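Local coordinates for esterase family protein (Staphylococcus aureus, PDB 7L0A), which probably hydrolyses S-formylglutathione to formate and glutathione, acting as a serine esterase of the esterase D family with an alpha/beta-hydrolase fold, at residues Q159-M162 / D163-W166; I207-G210 / K211-L215; D218-D221 / F222-Y225; Q249-K252 / R253-T256. All coordinates share one frame; numbering follows the deposited sequence.

Interaction 1 of 4, residues Q159-M162 / D163-W166; sequences QNLM and DLEW
Leu161 and Trp166 meet through a backbone carbonyl and an indole N-H in the loop that runs from strand 148-152 to helix 168-177 of this alpha/beta-hydrolase fold. Residues 159-162 wind like a short helical turn, and the chain then opens out toward Trp166. Asp163, which gives up the most surface to this contact, closes that turn: its N donates to Asn160 O at 3.1 Å, a fairly straight bond although the donor stands well above the carbonyl plane. Its carboxylate swings back beside the turn, CG anti to its own carbonyl carbon (chi1 -74°), where a water donates to Asp163 OD2 at 2.6 Å and accepts from Asn160 ND2 at 3.1 Å. The same ND2 also donates to Asp218, so this amide ties the loop to helix 216-228. Leu164 lays its branch point over the turn, with CG 3.4 Å from Asn160 O; its side chain also reaches Met130 and the predicted nucleophile Ser129, placing this part of the loop at the active site. The methyls CD2 of Leu161 and CD1 of Leu164 come only loosely together at 4.5 Å. Leu161 instead packs on Ile174 and Met130, while the ring of Trp166 meets that of Tyr90 nearly at right angles. Leu161 CD2 also lies 4.2 Å from Trp166 CZ2, on the benzo part of the indole. At the ring's edge, Trp166 NE1 donates to Leu161 O at 2.8 Å; the acceptor lies near the indole plane and the donor in the carbonyl plane, but the hydrogen bond is bent, 140° at the hydrogen.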
loop_
_atom_site.group_PDB
_atom_site.type_symbol
_atom_site.label_atom_id
_atom_site.label_comp_id
_atom_site.label_asym_id
_atom_site.label_seq_id
_atom_site.Cartn_x
_atom_site.Cartn_y
_atom_site.Cartn_z
ATOM N N GLN B 159 35.267 9.276 -6.667
ATOM C CA GLN B 159 35.296 10.567 -7.329
ATOM C C GLN B 159 34.018 10.825 -8.118
ATOM O O GLN B 159 33.646 11.988 -8.326
ATOM C CB GLN B 159 36.484 10.728 -8.263
ATOM C CG GLN B 159 36.700 12.222 -8.526
ATOM C CD GLN B 159 37.533 12.511 -9.745
ATOM O OE1 GLN B 159 38.261 11.644 -10.235
ATOM N NE2 GLN B 159 37.433 13.739 -10.252
ATOM N N ASN B 160 33.307 9.766 -8.521
ATOM C CA ASN B 160 32.032 9.981 -9.195
ATOM C C ASN B 160 31.093 10.840 -8.352
ATOM O O ASN B 160 30.188 11.496 -8.892
ATOM C CB ASN B 160 31.297 8.671 -9.481
ATOM C CG ASN B 160 32.011 7.760 -10.431
ATOM O OD1 ASN B 160 31.742 6.555 -10.424
ATOM N ND2 ASN B 160 32.858 8.310 -11.294
ATOM N N LEU B 161 31.252 10.793 -7.020
ATOM C CA LEU B 161 30.272 11.392 -6.125
ATOM C C LEU B 161 30.225 12.899 -6.284
ATOM O O LEU B 161 29.191 13.524 -6.038
ATOM C CB LEU B 161 30.597 11.048 -4.669
ATOM C CG LEU B 161 30.491 9.590 -4.252
ATOM C CD1 LEU B 161 31.165 9.389 -2.899
ATOM C CD2 LEU B 161 29.043 9.156 -4.163
ATOM N N MET B 162 31.336 13.507 -6.657
ATOM C CA MET B 162 31.378 14.954 -6.793
ATOM C C MET B 162 30.736 15.447 -8.077
ATOM O O MET B 162 30.531 16.655 -8.212
ATOM C CB MET B 162 32.839 15.410 -6.699
ATOM C CG MET B 162 33.508 14.937 -5.419
ATOM S SD MET B 162 32.853 15.832 -4.003
ATOM C CE MET B 162 33.649 17.425 -4.295
ATOM N N ASP B 163 30.402 14.557 -9.005
ATOM C CA ASP B 163 29.812 14.940 -10.278
ATOM C C ASP B 163 28.293 14.923 -10.256
ATOM O O ASP B 163 27.671 15.204 -11.284
ATOM C CB ASP B 163 30.286 14.000 -11.396
ATOM C CG ASP B 163 31.722 14.248 -11.802
ATOM O OD1 ASP B 163 32.361 15.151 -11.216
ATOM O OD2 ASP B 163 32.217 13.541 -12.706
ATOM N N LEU B 164 27.687 14.611 -9.120
ATOM C CA LEU B 164 26.261 14.316 -9.062
ATOM C C LEU B 164 25.452 15.517 -8.577
ATOM O O LEU B 164 25.996 16.523 -8.106
ATOM C CB LEU B 164 26.022 13.107 -8.151
ATOM C CG LEU B 164 26.859 11.882 -8.524
ATOM C CD1 LEU B 164 26.589 10.758 -7.523
ATOM C CD2 LEU B 164 26.576 11.400 -9.944
ATOM N N GLU B 165 24.123 15.377 -8.678
ATOM C CA GLU B 165 23.176 16.474 -8.460
ATOM C C GLU B 165 22.727 16.611 -7.022
ATOM O O GLU B 165 21.546 16.868 -6.742
ATOM C CB GLU B 165 21.970 16.275 -9.384
ATOM C CG GLU B 165 22.300 16.349 -10.859
ATOM C CD GLU B 165 22.975 17.659 -11.231
ATOM O OE1 GLU B 165 22.580 18.712 -10.684
ATOM O OE2 GLU B 165 23.916 17.627 -12.055
ATOM N N TRP B 166 23.646 16.499 -6.078
ATOM C CA TRP B 166 23.326 16.664 -4.671
ATOM C C TRP B 166 22.741 18.032 -4.372
ATOM O O TRP B 166 23.165 19.036 -4.945
ATOM C CB TRP B 166 24.618 16.487 -3.860
ATOM C CG TRP B 166 25.279 15.180 -4.041
ATOM C CD1 TRP B 166 26.376 14.900 -4.824
ATOM C CD2 TRP B 166 24.905 13.958 -3.424
ATOM N NE1 TRP B 166 26.693 13.568 -4.726
ATOM C CE2 TRP B 166 25.807 12.966 -3.868
ATOM C CE3 TRP B 166 23.897 13.600 -2.528
ATOM C CZ2 TRP B 166 25.709 11.633 -3.461
ATOM C CZ3 TRP B 166 23.810 12.292 -2.124
ATOM C CH2 TRP B 166 24.711 11.325 -2.585
HETATM O O HOH W 1 33.082 11.137 -12.642
#

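Interaction 2 of 4, residues I207-G210 / K211-L215; sequences IMCG and KQDFL
Gly210 and Asp213 close a type I beta turn at the end of strand 204-210; the turn's last residue, Asp213, is the predicted acid of the Ser-His-Asp charge relay. Asp213 N donates to Gly210 O at 3.1 Å, nearly straight at the hydrogen (162°), with the donor well out of the carbonyl plane. The inner side is tight. Asp213 CB lies 3.3 Å from Gly210 O, and Cys209 SG meets the same CB at 3.7 Å; the thiol gets there because SG is anti to its backbone N (chi1 -167°), which turns it in under the loop. The carboxylate of Asp213 is held at both oxygens. OD1 accepts from Leu215 N at 2.9 Å, on its anti side, a capping bond at the approach to helix 216-228. OD2 accepts from His242 ND1 and from a water 2.5 Å away, and that water in turn accepts from Gly210 N at 3.0 Å. These bonds fix the carboxylate's rotation and point OD2 at the histidine. The outer side is much looser: Lys211 sends an extended chain away from the strand, touching Gly210 chiefly through CB, and exposed Gln212 turns away to accept from Gly240 N. Behind the turn, Ile207 packs against helix 216-228 while Met208 rests on helix 244-259, and strand 204-210 itself runs between strands 148-152 and 234-238.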
loop_
_atom_site.group_PDB
_atom_site.type_symbol
_atom_site.label_atom_id
_atom_site.label_comp_id
_atom_site.label_asym_id
_atom_site.label_seq_id
_atom_site.Cartn_x
_atom_site.Cartn_y
_atom_site.Cartn_z
ATOM N N ILE B 207 25.128 -6.064 -15.104
ATOM C CA ILE B 207 25.564 -4.674 -15.046
ATOM C C ILE B 207 25.359 -4.059 -16.413
ATOM O O ILE B 207 25.774 -4.631 -17.421
ATOM C CB ILE B 207 27.040 -4.576 -14.594
ATOM C CG1 ILE B 207 27.188 -5.224 -13.219
ATOM C CG2 ILE B 207 27.519 -3.141 -14.634
ATOM C CD1 ILE B 207 28.627 -5.411 -12.768
ATOM N N MET B 208 24.703 -2.902 -16.463
ATOM C CA MET B 208 24.358 -2.280 -17.742
ATOM C C MET B 208 24.726 -0.802 -17.705
ATOM O O MET B 208 24.574 -0.127 -16.679
ATOM C CB MET B 208 22.859 -2.447 -18.080
ATOM C CG MET B 208 22.287 -3.794 -17.693
ATOM S SD MET B 208 20.536 -3.998 -18.213
ATOM C CE MET B 208 20.788 -4.227 -19.949
ATOM N N CYS B 209 25.221 -0.303 -18.828
ATOM C CA CYS B 209 25.488 1.121 -18.976
ATOM C C CYS B 209 25.469 1.478 -20.455
ATOM O O CYS B 209 25.934 0.703 -21.292
ATOM C CB CYS B 209 26.852 1.471 -18.339
ATOM S SG CYS B 209 27.176 3.208 -18.121
ATOM N N GLY B 210 24.974 2.658 -20.769
ATOM C CA GLY B 210 25.039 3.142 -22.129
ATOM C C GLY B 210 26.405 3.714 -22.454
ATOM O O GLY B 210 27.061 4.333 -21.617
ATOM N N LYS B 211 26.792 3.581 -23.724
ATOM C CA LYS B 211 28.137 3.958 -24.145
ATOM C C LYS B 211 28.392 5.462 -24.111
ATOM O O LYS B 211 29.555 5.873 -24.090
ATOM C CB LYS B 211 28.421 3.413 -25.546
ATOM C CG LYS B 211 28.520 1.896 -25.579
ATOM C CD LYS B 211 28.777 1.377 -26.983
ATOM C CE LYS B 211 29.066 -0.113 -26.949
ATOM N NZ LYS B 211 29.366 -0.637 -28.305
ATOM N N GLN B 212 27.351 6.291 -24.093
ATOM C CA GLN B 212 27.518 7.739 -24.028
ATOM C C GLN B 212 27.469 8.279 -22.599
ATOM O O GLN B 212 27.625 9.487 -22.402
ATOM C CB GLN B 212 26.452 8.418 -24.907
ATOM C CG GLN B 212 26.716 8.258 -26.413
ATOM C CD GLN B 212 26.405 6.867 -26.948
ATOM O OE1 GLN B 212 25.295 6.354 -26.782
ATOM N NE2 GLN B 212 27.384 6.258 -27.621
ATOM N N ASP B 213 27.236 7.430 -21.608
ATOM C CA ASP B 213 27.113 7.863 -20.221
ATOM C C ASP B 213 28.449 8.375 -19.700
ATOM O O ASP B 213 29.491 7.803 -19.991
ATOM C CB ASP B 213 26.634 6.673 -19.398
ATOM C CG ASP B 213 25.995 7.059 -18.112
ATOM O OD1 ASP B 213 26.665 7.692 -17.274
ATOM O OD2 ASP B 213 24.821 6.700 -17.908
ATOM N N PHE B 214 28.416 9.464 -18.922
ATOM C CA PHE B 214 29.657 9.966 -18.337
ATOM C C PHE B 214 30.298 8.962 -17.392
ATOM O O PHE B 214 31.501 9.090 -17.095
ATOM C CB PHE B 214 29.416 11.317 -17.646
ATOM C CG PHE B 214 28.689 11.248 -16.327
ATOM C CD1 PHE B 214 27.314 11.189 -16.282
ATOM C CD2 PHE B 214 29.383 11.303 -15.132
ATOM C CE1 PHE B 214 26.646 11.167 -15.076
ATOM C CE2 PHE B 214 28.722 11.276 -13.921
ATOM C CZ PHE B 214 27.363 11.207 -13.888
ATOM N N LEU B 215 29.553 7.954 -16.936
ATOM C CA LEU B 215 30.073 6.923 -16.043
ATOM C C LEU B 215 30.507 5.656 -16.773
ATOM O O LEU B 215 30.929 4.696 -16.121
ATOM C CB LEU B 215 29.023 6.565 -14.987
ATOM C CG LEU B 215 28.581 7.684 -14.039
ATOM C CD1 LEU B 215 27.460 7.262 -13.150
ATOM C CD2 LEU B 215 29.801 8.155 -13.216
HETATM O O HOH W 2 23.747 4.905 -19.248
#

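Interaction 3 of 4, residues D218-D221 / F222-Y225; sequences DNLD and FIDY
Phe222 and Tyr225 touch residues 218-221 through backbone N and CB, while their rings lead away from helix 216-228. The Phe222 ring stacks with that of Phe156 and meets Tyr189 edge-to-face; CG anti to the backbone N (chi1 -171°) directs it toward these partners. Phe222 CB lies 3.6 Å from Asn219 O, as the helix backbone places it. Tyr225 leans out similarly, touching Leu192, and its OH is hydrogen-bonded to Asp193 of helix 188-197. Between the segments run the four regular helical bonds, from Phe222 N to Asp218 O through to Tyr225 N to Asp221 O; that from Asp224 N to Leu220 O is 2.9 Å long. Leu220 and Ile223 lie side by side and point the same way, CD2 of the first 4.0 Å from CD1 of the second, and both also touch Phe235. Ile223 holds CG1 between its backbone N and carbonyl carbon (chi1 64°), which presses CG1 to 3.3 Å from Leu220 O. On the polar side, Asp221 OD1 and Asp224 OD2 stay 4.8 Å apart, probably with some mutual repulsion; Asp221 OD1 accepts from Gln217 NE2. The buried amide of Asn219 donates through ND2 to Ala154 O and Leu215 O. Helix 216-228 packs on the sheet through Asn219 and Ile223 and on helix 188-197 through Phe222 and Tyr225; it is the crossover helix of the beta-alpha-beta unit joining parallel strands 204-210 and 234-238.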
loop_
_atom_site.group_PDB
_atom_site.type_symbol
_atom_site.label_atom_id
_atom_site.label_comp_id
_atom_site.label_asym_id
_atom_site.label_seq_id
_atom_site.Cartn_x
_atom_site.Cartn_y
_atom_site.Cartn_z
ATOM N N ASP B 218 34.112 4.324 -16.085
ATOM C CA ASP B 218 34.233 3.800 -14.721
ATOM C C ASP B 218 33.476 2.486 -14.573
ATOM O O ASP B 218 33.877 1.619 -13.795
ATOM C CB ASP B 218 33.764 4.857 -13.718
ATOM C CG ASP B 218 34.719 6.053 -13.639
ATOM O OD1 ASP B 218 35.943 5.847 -13.749
ATOM O OD2 ASP B 218 34.266 7.198 -13.468
ATOM N N ASN B 219 32.397 2.303 -15.333
ATOM C CA ASN B 219 31.731 1.005 -15.381
ATOM C C ASN B 219 32.646 -0.064 -15.977
ATOM O O ASN B 219 32.720 -1.187 -15.470
ATOM C CB ASN B 219 30.434 1.136 -16.184
ATOM C CG ASN B 219 29.241 1.474 -15.323
ATOM O OD1 ASN B 219 28.277 0.734 -15.280
ATOM N ND2 ASN B 219 29.319 2.582 -14.614
ATOM N N LEU B 220 33.350 0.262 -17.076
ATOM C CA LEU B 220 34.273 -0.704 -17.654
ATOM C C LEU B 220 35.385 -1.044 -16.671
ATOM O O LEU B 220 35.833 -2.193 -16.594
ATOM C CB LEU B 220 34.874 -0.166 -18.950
ATOM C CG LEU B 220 33.873 0.029 -20.094
ATOM C CD1 LEU B 220 34.664 0.555 -21.314
ATOM C CD2 LEU B 220 33.112 -1.223 -20.453
ATOM N N ASP B 221 35.881 -0.043 -15.946
ATOM C CA ASP B 221 36.942 -0.313 -14.978
ATOM C C ASP B 221 36.462 -1.282 -13.904
ATOM O O ASP B 221 37.207 -2.174 -13.466
ATOM C CB ASP B 221 37.407 0.986 -14.333
ATOM C CG ASP B 221 38.226 1.843 -15.270
ATOM O OD1 ASP B 221 38.621 1.356 -16.360
ATOM O OD2 ASP B 221 38.451 3.020 -14.914
ATOM N N PHE B 222 35.225 -1.108 -13.452
ATOM C CA PHE B 222 34.690 -1.973 -12.416
ATOM C C PHE B 222 34.562 -3.406 -12.910
ATOM O O PHE B 222 34.954 -4.346 -12.204
ATOM C CB PHE B 222 33.330 -1.457 -11.948
ATOM C CG PHE B 222 32.793 -2.160 -10.741
ATOM C CD1 PHE B 222 33.344 -1.920 -9.483
ATOM C CD2 PHE B 222 31.772 -3.092 -10.854
ATOM C CE1 PHE B 222 32.870 -2.584 -8.357
ATOM C CE2 PHE B 222 31.292 -3.738 -9.729
ATOM C CZ PHE B 222 31.843 -3.501 -8.484
ATOM N N ILE B 223 33.978 -3.604 -14.100
ATOM C CA ILE B 223 33.814 -4.981 -14.565
ATOM C C ILE B 223 35.160 -5.615 -14.889
ATOM O O ILE B 223 35.316 -6.833 -14.791
ATOM C CB ILE B 223 32.862 -5.089 -15.767
ATOM C CG1 ILE B 223 33.399 -4.361 -16.992
ATOM C CG2 ILE B 223 31.511 -4.541 -15.376
ATOM C CD1 ILE B 223 32.494 -4.510 -18.221
ATOM N N ASP B 224 36.138 -4.827 -15.330
ATOM C CA ASP B 224 37.482 -5.350 -15.511
ATOM C C ASP B 224 38.060 -5.880 -14.199
ATOM O O ASP B 224 38.696 -6.950 -14.165
ATOM C CB ASP B 224 38.356 -4.245 -16.095
ATOM C CG ASP B 224 38.176 -4.074 -17.594
ATOM O OD1 ASP B 224 37.432 -4.875 -18.200
ATOM O OD2 ASP B 224 38.766 -3.124 -18.163
ATOM N N TYR B 225 37.844 -5.157 -13.104
ATOM C CA TYR B 225 38.271 -5.658 -11.809
ATOM C C TYR B 225 37.497 -6.914 -11.413
ATOM O O TYR B 225 38.096 -7.896 -10.954
ATOM C CB TYR B 225 38.162 -4.554 -10.738
ATOM C CG TYR B 225 38.765 -4.983 -9.408
ATOM C CD1 TYR B 225 40.101 -5.346 -9.316
ATOM C CD2 TYR B 225 37.995 -5.044 -8.242
ATOM C CE1 TYR B 225 40.654 -5.756 -8.105
ATOM C CE2 TYR B 225 38.542 -5.465 -7.032
ATOM C CZ TYR B 225 39.881 -5.813 -6.970
ATOM O OH TYR B 225 40.415 -6.228 -5.766
#

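Interaction 4 of 4, residues Q249-K252 / R253-T256; sequences QAIK and RAIT
Two successive turns of the C-terminal helix 244-259 meet here, with Ile251 touching Ala254 and Ile255 along the buried flank. Ile251 CD1 approaches Ala254 CB at 4.3 Å, while its CG1 lies 4.2 Å from Ile255 CD1. The side chain of Ile255 also folds back over the backbone: CG1, anti to its own carbonyl carbon (chi1 -77°), sits 3.3 Å from Ile251 O. That oxygen accepts from Ile255 N at 2.9 Å, so the carbonyl is both bonded and roofed by one residue. Ala250 O is used in the same manner by Ala254, whose N bonds to it at 2.8 Å and whose methyl lies close by. In the alpha/beta-hydrolase fold this helix packs across the central sheet: Ala250 rests on Leu152 and Met208, Ala254 on Val150, and the two isoleucines reach Tyr72 of helix 69-75. Arg253 departs from the helix with CG anti to its backbone N (chi1 163°) and bends at chi2; its guanidinium forms a salt bridge with Glu236 through NE, which ties the helix to the edge strand 234-238. Lys252, on the exposed flank, runs extended as far as CE, bends at chi4 and touches Tyr72; it meets the following turn little beyond its CB and CG. Its carbonyl is more heavily engaged. Thr256 N donates to Lys252 O along an almost straight line (172°), and a water donates to the same oxygen at 2.8 Å. That water is also hydrogen-bonded to Thr256 OG1, 2.9 Å away.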
loop_
_atom_site.group_PDB
_atom_site.type_symbol
_atom_site.label_atom_id
_atom_site.label_comp_id
_atom_site.label_asym_id
_atom_site.label_seq_id
_atom_site.Cartn_x
_atom_site.Cartn_y
_atom_site.Cartn_z
ATOM N N GLN B 249 14.631 1.127 -21.448
ATOM C CA GLN B 249 15.081 -0.046 -22.185
ATOM C C GLN B 249 15.805 -1.038 -21.294
ATOM O O GLN B 249 15.614 -2.260 -21.412
ATOM C CB GLN B 249 16.034 0.377 -23.306
ATOM C CG GLN B 249 15.458 1.307 -24.347
ATOM C CD GLN B 249 16.526 1.812 -25.312
ATOM O OE1 GLN B 249 16.832 3.005 -25.345
ATOM N NE2 GLN B 249 17.104 0.902 -26.090
ATOM N N ALA B 250 16.673 -0.526 -20.415
ATOM C CA ALA B 250 17.497 -1.378 -19.574
ATOM C C ALA B 250 16.663 -2.109 -18.533
ATOM O O ALA B 250 16.906 -3.287 -18.255
ATOM C CB ALA B 250 18.592 -0.547 -18.896
ATOM N N ILE B 251 15.667 -1.435 -17.948
ATOM C CA ILE B 251 14.867 -2.106 -16.927
ATOM C C ILE B 251 13.937 -3.130 -17.551
ATOM O O ILE B 251 13.631 -4.155 -16.915
ATOM C CB ILE B 251 14.122 -1.083 -16.060
ATOM C CG1 ILE B 251 13.697 -1.663 -14.703
ATOM C CG2 ILE B 251 12.911 -0.496 -16.736
ATOM C CD1 ILE B 251 14.886 -1.993 -13.771
ATOM N N LYS B 252 13.498 -2.913 -18.798
ATOM C CA LYS B 252 12.752 -3.966 -19.472
ATOM C C LYS B 252 13.599 -5.222 -19.626
ATOM O O LYS B 252 13.148 -6.332 -19.326
ATOM C CB LYS B 252 12.253 -3.471 -20.830
ATOM C CG LYS B 252 11.497 -4.503 -21.671
ATOM C CD LYS B 252 11.225 -3.933 -23.062
ATOM C CE LYS B 252 10.703 -4.988 -24.028
ATOM N NZ LYS B 252 9.391 -5.513 -23.582
ATOM N N ARG B 253 14.847 -5.063 -20.091
ATOM C CA ARG B 253 15.752 -6.198 -20.235
ATOM C C ARG B 253 16.050 -6.837 -18.894
ATOM O O ARG B 253 16.053 -8.071 -18.768
ATOM C CB ARG B 253 17.027 -5.737 -20.938
ATOM C CG ARG B 253 18.199 -6.659 -20.808
ATOM C CD ARG B 253 18.015 -7.929 -21.631
ATOM N NE ARG B 253 19.119 -8.851 -21.347
ATOM C CZ ARG B 253 18.967 -10.131 -21.040
ATOM N NH1 ARG B 253 17.760 -10.673 -20.988
ATOM N NH2 ARG B 253 20.036 -10.870 -20.795
ATOM N N ALA B 254 16.282 -6.003 -17.875
ATOM C CA ALA B 254 16.606 -6.503 -16.553
ATOM C C ALA B 254 15.483 -7.354 -15.974
ATOM O O ALA B 254 15.745 -8.391 -15.360
ATOM C CB ALA B 254 16.913 -5.336 -15.630
ATOM N N ILE B 255 14.232 -6.943 -16.165
ATOM C CA ILE B 255 13.118 -7.687 -15.585
ATOM C C ILE B 255 12.980 -9.031 -16.262
ATOM O O ILE B 255 12.784 -10.048 -15.596
ATOM C CB ILE B 255 11.828 -6.850 -15.669
ATOM C CG1 ILE B 255 11.861 -5.763 -14.580
ATOM C CG2 ILE B 255 10.588 -7.741 -15.486
ATOM C CD1 ILE B 255 10.761 -4.731 -14.684
ATOM N N THR B 256 13.112 -9.072 -17.592
ATOM C CA THR B 256 13.106 -10.360 -18.285
ATOM C C THR B 256 14.207 -11.281 -17.761
ATOM O O THR B 256 13.980 -12.474 -17.509
ATOM C CB THR B 256 13.258 -10.146 -19.782
ATOM O OG1 THR B 256 12.193 -9.306 -20.242
ATOM C CG2 THR B 256 13.217 -11.485 -20.503
HETATM O O HOH W 3 10.498 -7.192 -19.222
#

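From the N terminus, the four contacts follow in series; each is local, and none nests within or crosses another. Interaction 1 closes a turn in the loop after strand 148-152, and interaction 2 another at the end of strand 204-210; the two loops meet where Asn160 packs on Leu215 and Phe214 touches Leu164 and Asp163. Interaction 3 lies on the helix directly after interaction 2 and packs back on its strand, with Ile223 against Ile207. Interaction 4, on the last helix, reaches the same strand through Met208, which touches Arg253 and Ala250. Interactions 3 and 4 do not touch, their nearest atoms being about 10 Å apart.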